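Local structure of Bd0816 (Bdellovibrio bacteriovorus HD100, 5CER) at residues L47-R52 with P202-L207. The protein probably acts as a serine-type D-Ala-D-Ala carboxypeptidase of the peptidase S13 family, which belongs to the beta-lactamase clan. The protein carries 2 engineered substitutions. Numbering follows the deposited sequence.
Sequences LGVDYR and PLRTIL
Val49 and Tyr51 turn their carbonyl oxygens onto the first turn of helix 203-213. The stronger bond runs from Arg204 N to Val49 O at 3.0 Å, with the donor almost in line with the C=O (167° at the oxygen); that from Leu203 N to Tyr51 O is short but bent to 126° at the hydrogen, hence weak. Tyr51 O also receives a CA-H contact from Pro202. Leu203 CB sits 3.6 Å from each of the oxygens Val49 O and Tyr51 O. Its CG is anti to the backbone N, and the CD2 branch reaches Leu47 CB at 4.0 Å, the two leucine side chains crossing at about a right angle. The N-terminus of helix 203-213 is thus capped from a distant loop, by backbone carbonyls: Pro202 at the N-cap has no polar side-chain atom to accept from the first N-H groups, and the type I turn Gly48-Tyr51, which follows helix 35-47, supplies the acceptors for Leu203 and Arg204. Val49 CG2 packs on Arg204 CB at 3.7 Å. Arg204 CG lies between the backbone N and the carbonyl carbon (chi1 74°), from where the extended chain leads past Val49 to Asp50, forming a salt bridge whose modelled separation is implausibly short, leaving its detailed geometry doubtful. Asp50 OD2 is hydrogen-bonded to Tyr289 OH. Arg52 lies alongside Pro202, pointing the same way, with Pro202 CD 3.4 Å above the guanidinium plane of Arg52, offset toward its rim. A salt bridge from Arg52 NH2 to Asp393 and a hydrogen bond from Arg52 NH1 to Ser200 O restrain the rotation of that guanidinium.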
ATOM      1  N   LEU A  47      10.248  11.323 -16.977  1.00 29.66           N
ATOM      2  CA  LEU A  47      10.384  10.131 -17.837  1.00 30.09           C
ATOM      3  C   LEU A  47       9.299   9.962 -18.912  1.00 30.44           C
ATOM      4  O   LEU A  47       9.579   9.428 -19.966  1.00 32.11           O
ATOM      5  CB  LEU A  47      10.421   8.845 -16.998  1.00 28.01           C
ATOM      6  CG  LEU A  47      11.535   8.801 -15.948  1.00 27.93           C
ATOM      7  CD1 LEU A  47      11.429   7.545 -15.113  1.00 27.91           C
ATOM      8  CD2 LEU A  47      12.907   8.889 -16.612  1.00 28.48           C
ATOM      9  N   GLY A  48       8.084  10.426 -18.650  1.00 30.51           N
ATOM     10  CA  GLY A  48       6.947  10.240 -19.550  1.00 29.03           C
ATOM     11  C   GLY A  48       6.103   9.105 -19.001  1.00 28.81           C
ATOM     12  O   GLY A  48       6.646   8.080 -18.512  1.00 27.15           O
ATOM     13  N   VAL A  49       4.787   9.263 -19.096  1.00 27.53           N
ATOM     14  CA  VAL A  49       3.860   8.318 -18.477  1.00 27.66           C
ATOM     15  C   VAL A  49       4.025   6.845 -18.941  1.00 28.14           C
ATOM     16  O   VAL A  49       3.778   5.907 -18.160  1.00 26.74           O
ATOM     17  CB  VAL A  49       2.402   8.765 -18.679  1.00 26.12           C
ATOM     18  CG1 VAL A  49       2.021   8.716 -20.164  1.00 25.71           C
ATOM     19  CG2 VAL A  49       1.444   7.936 -17.843  1.00 25.43           C
ATOM     20  N   ASP A  50       4.390   6.660 -20.206  1.00 28.67           N
ATOM     21  CA  ASP A  50       4.518   5.314 -20.779  1.00 29.38           C
ATOM     22  C   ASP A  50       5.980   4.865 -20.929  1.00 29.06           C
ATOM     23  O   ASP A  50       6.263   3.922 -21.638  1.00 30.25           O
ATOM     24  CB  ASP A  50       3.752   5.233 -22.102  1.00 29.39           C
ATOM     25  CG  ASP A  50       2.257   5.141 -21.901  1.00 30.03           C
ATOM     26  OD1 ASP A  50       1.823   4.568 -20.874  1.00 30.63           O
ATOM     27  OD2 ASP A  50       1.477   5.621 -22.759  1.00 31.48           O
ATOM     28  N   TYR A  51       6.896   5.516 -20.222  1.00 28.25           N
ATOM     29  CA  TYR A  51       8.298   5.152 -20.268  1.00 27.79           C
ATOM     30  C   TYR A  51       8.536   3.688 -19.835  1.00 27.74           C
ATOM     31  O   TYR A  51       7.850   3.127 -18.953  1.00 27.72           O
ATOM     32  CB  TYR A  51       9.103   6.113 -19.391  1.00 27.35           C
ATOM     33  CG  TYR A  51      10.554   5.740 -19.225  1.00 27.31           C
ATOM     34  CD1 TYR A  51      11.501   6.114 -20.174  1.00 27.00           C
ATOM     35  CD2 TYR A  51      10.974   5.025 -18.105  1.00 26.69           C
ATOM     36  CE1 TYR A  51      12.820   5.768 -20.023  1.00 27.05           C
ATOM     37  CE2 TYR A  51      12.292   4.699 -17.929  1.00 26.70           C
ATOM     38  CZ  TYR A  51      13.210   5.056 -18.903  1.00 26.79           C
ATOM     39  OH  TYR A  51      14.540   4.719 -18.743  1.00 27.87           O
ATOM     40  N   ARG A  52       9.516   3.082 -20.472  1.00 27.89           N
ATOM     41  CA  ARG A  52       9.880   1.726 -20.193  1.00 28.23           C
ATOM     42  C   ARG A  52      11.355   1.628 -19.877  1.00 28.68           C
ATOM     43  O   ARG A  52      12.219   2.132 -20.632  1.00 28.39           O
ATOM     44  CB  ARG A  52       9.473   0.840 -21.371  1.00 28.89           C
ATOM     45  CG  ARG A  52       7.986   0.492 -21.361  1.00 30.03           C
ATOM     46  CD  ARG A  52       7.675  -0.385 -22.554  1.00 30.74           C
ATOM     47  NE  ARG A  52       6.256  -0.616 -22.793  1.00 28.92           N
ATOM     48  CZ  ARG A  52       5.566  -1.686 -22.413  1.00 28.89           C
ATOM     49  NH1 ARG A  52       6.104  -2.659 -21.677  1.00 29.26           N
ATOM     50  NH2 ARG A  52       4.295  -1.775 -22.756  1.00 29.05           N
ATOM     51  N   PRO A 202       5.052  -0.421 -18.607  1.00 26.38           N
ATOM     52  CA  PRO A 202       5.095   1.031 -18.685  1.00 26.74           C
ATOM     53  C   PRO A 202       5.046   1.694 -17.305  1.00 25.59           C
ATOM     54  O   PRO A 202       4.512   1.108 -16.367  1.00 26.65           O
ATOM     55  CB  PRO A 202       3.854   1.387 -19.509  1.00 27.09           C
ATOM     56  CG  PRO A 202       2.974   0.197 -19.447  1.00 27.26           C
ATOM     57  CD  PRO A 202       3.859  -0.978 -19.274  1.00 27.21           C
ATOM     58  N   LEU A 203       5.662   2.858 -17.204  1.00 25.33           N
ATOM     59  CA  LEU A 203       5.920   3.506 -15.939  1.00 25.65           C
ATOM     60  C   LEU A 203       4.626   3.649 -15.152  1.00 25.87           C
ATOM     61  O   LEU A 203       4.624   3.417 -13.931  1.00 25.87           O
ATOM     62  CB  LEU A 203       6.571   4.874 -16.129  1.00 24.97           C
ATOM     63  CG  LEU A 203       6.849   5.663 -14.854  1.00 25.24           C
ATOM     64  CD1 LEU A 203       7.872   4.962 -13.961  1.00 25.23           C
ATOM     65  CD2 LEU A 203       7.286   7.105 -15.161  1.00 25.04           C
ATOM     66  N   ARG A 204       3.558   4.038 -15.836  1.00 25.91           N
ATOM     67  CA  ARG A 204       2.279   4.215 -15.176  1.00 26.73           C
ATOM     68  C   ARG A 204       1.829   2.974 -14.372  1.00 26.18           C
ATOM     69  O   ARG A 204       1.217   3.126 -13.319  1.00 23.78           O
ATOM     70  CB  ARG A 204       1.190   4.643 -16.162  1.00 28.27           C
ATOM     71  CG  ARG A 204       0.707   3.562 -17.065  1.00 30.08           C
ATOM     72  CD  ARG A 204      -0.197   4.118 -18.142  1.00 32.98           C
ATOM     73  NE  ARG A 204      -0.662   2.920 -18.817  1.00 34.83           N
ATOM     74  CZ  ARG A 204      -0.397   2.465 -20.013  1.00 37.64           C
ATOM     75  NH1 ARG A 204       0.301   3.157 -20.880  1.00 43.42           N
ATOM     76  NH2 ARG A 204      -0.902   1.310 -20.356  1.00 39.59           N
ATOM     77  N   THR A 205       2.145   1.771 -14.883  1.00 25.39           N
ATOM     78  CA  THR A 205       1.818   0.532 -14.191  1.00 24.23           C
ATOM     79  C   THR A 205       2.763   0.200 -13.047  1.00 22.17           C
ATOM     80  O   THR A 205       2.324  -0.290 -12.004  1.00 22.09           O
ATOM     81  CB  THR A 205       1.717  -0.608 -15.203  1.00 26.02           C
ATOM     82  OG1 THR A 205       0.729  -0.220 -16.162  1.00 27.41           O
ATOM     83  CG2 THR A 205       1.301  -1.929 -14.539  1.00 25.19           C
ATOM     84  N   ILE A 206       4.034   0.514 -13.206  1.00 22.77           N
ATOM     85  CA  ILE A 206       4.980   0.427 -12.095  1.00 22.50           C
ATOM     86  C   ILE A 206       4.489   1.368 -10.950  1.00 21.56           C
ATOM     87  O   ILE A 206       4.519   1.019  -9.794  1.00 20.07           O
ATOM     88  CB  ILE A 206       6.394   0.811 -12.543  1.00 22.78           C
ATOM     89  CG1 ILE A 206       6.975  -0.252 -13.456  1.00 23.80           C
ATOM     90  CG2 ILE A 206       7.293   0.999 -11.312  1.00 23.68           C
ATOM     91  CD1 ILE A 206       8.363   0.020 -14.007  1.00 23.72           C
ATOM     92  N   LEU A 207       4.024   2.554 -11.322  1.00 21.62           N
ATOM     93  CA  LEU A 207       3.544   3.514 -10.356  1.00 21.69           C
ATOM     94  C   LEU A 207       2.244   3.022  -9.688  1.00 22.04           C
ATOM     95  O   LEU A 207       2.080   3.171  -8.461  1.00 22.73           O
ATOM     96  CB  LEU A 207       3.378   4.877 -11.029  1.00 22.08           C
ATOM     97  CG  LEU A 207       4.695   5.540 -11.514  1.00 21.67           C
ATOM     98  CD1 LEU A 207       4.400   6.708 -12.449  1.00 22.09           C
ATOM     99  CD2 LEU A 207       5.550   6.015 -10.362  1.00 21.08           C
TER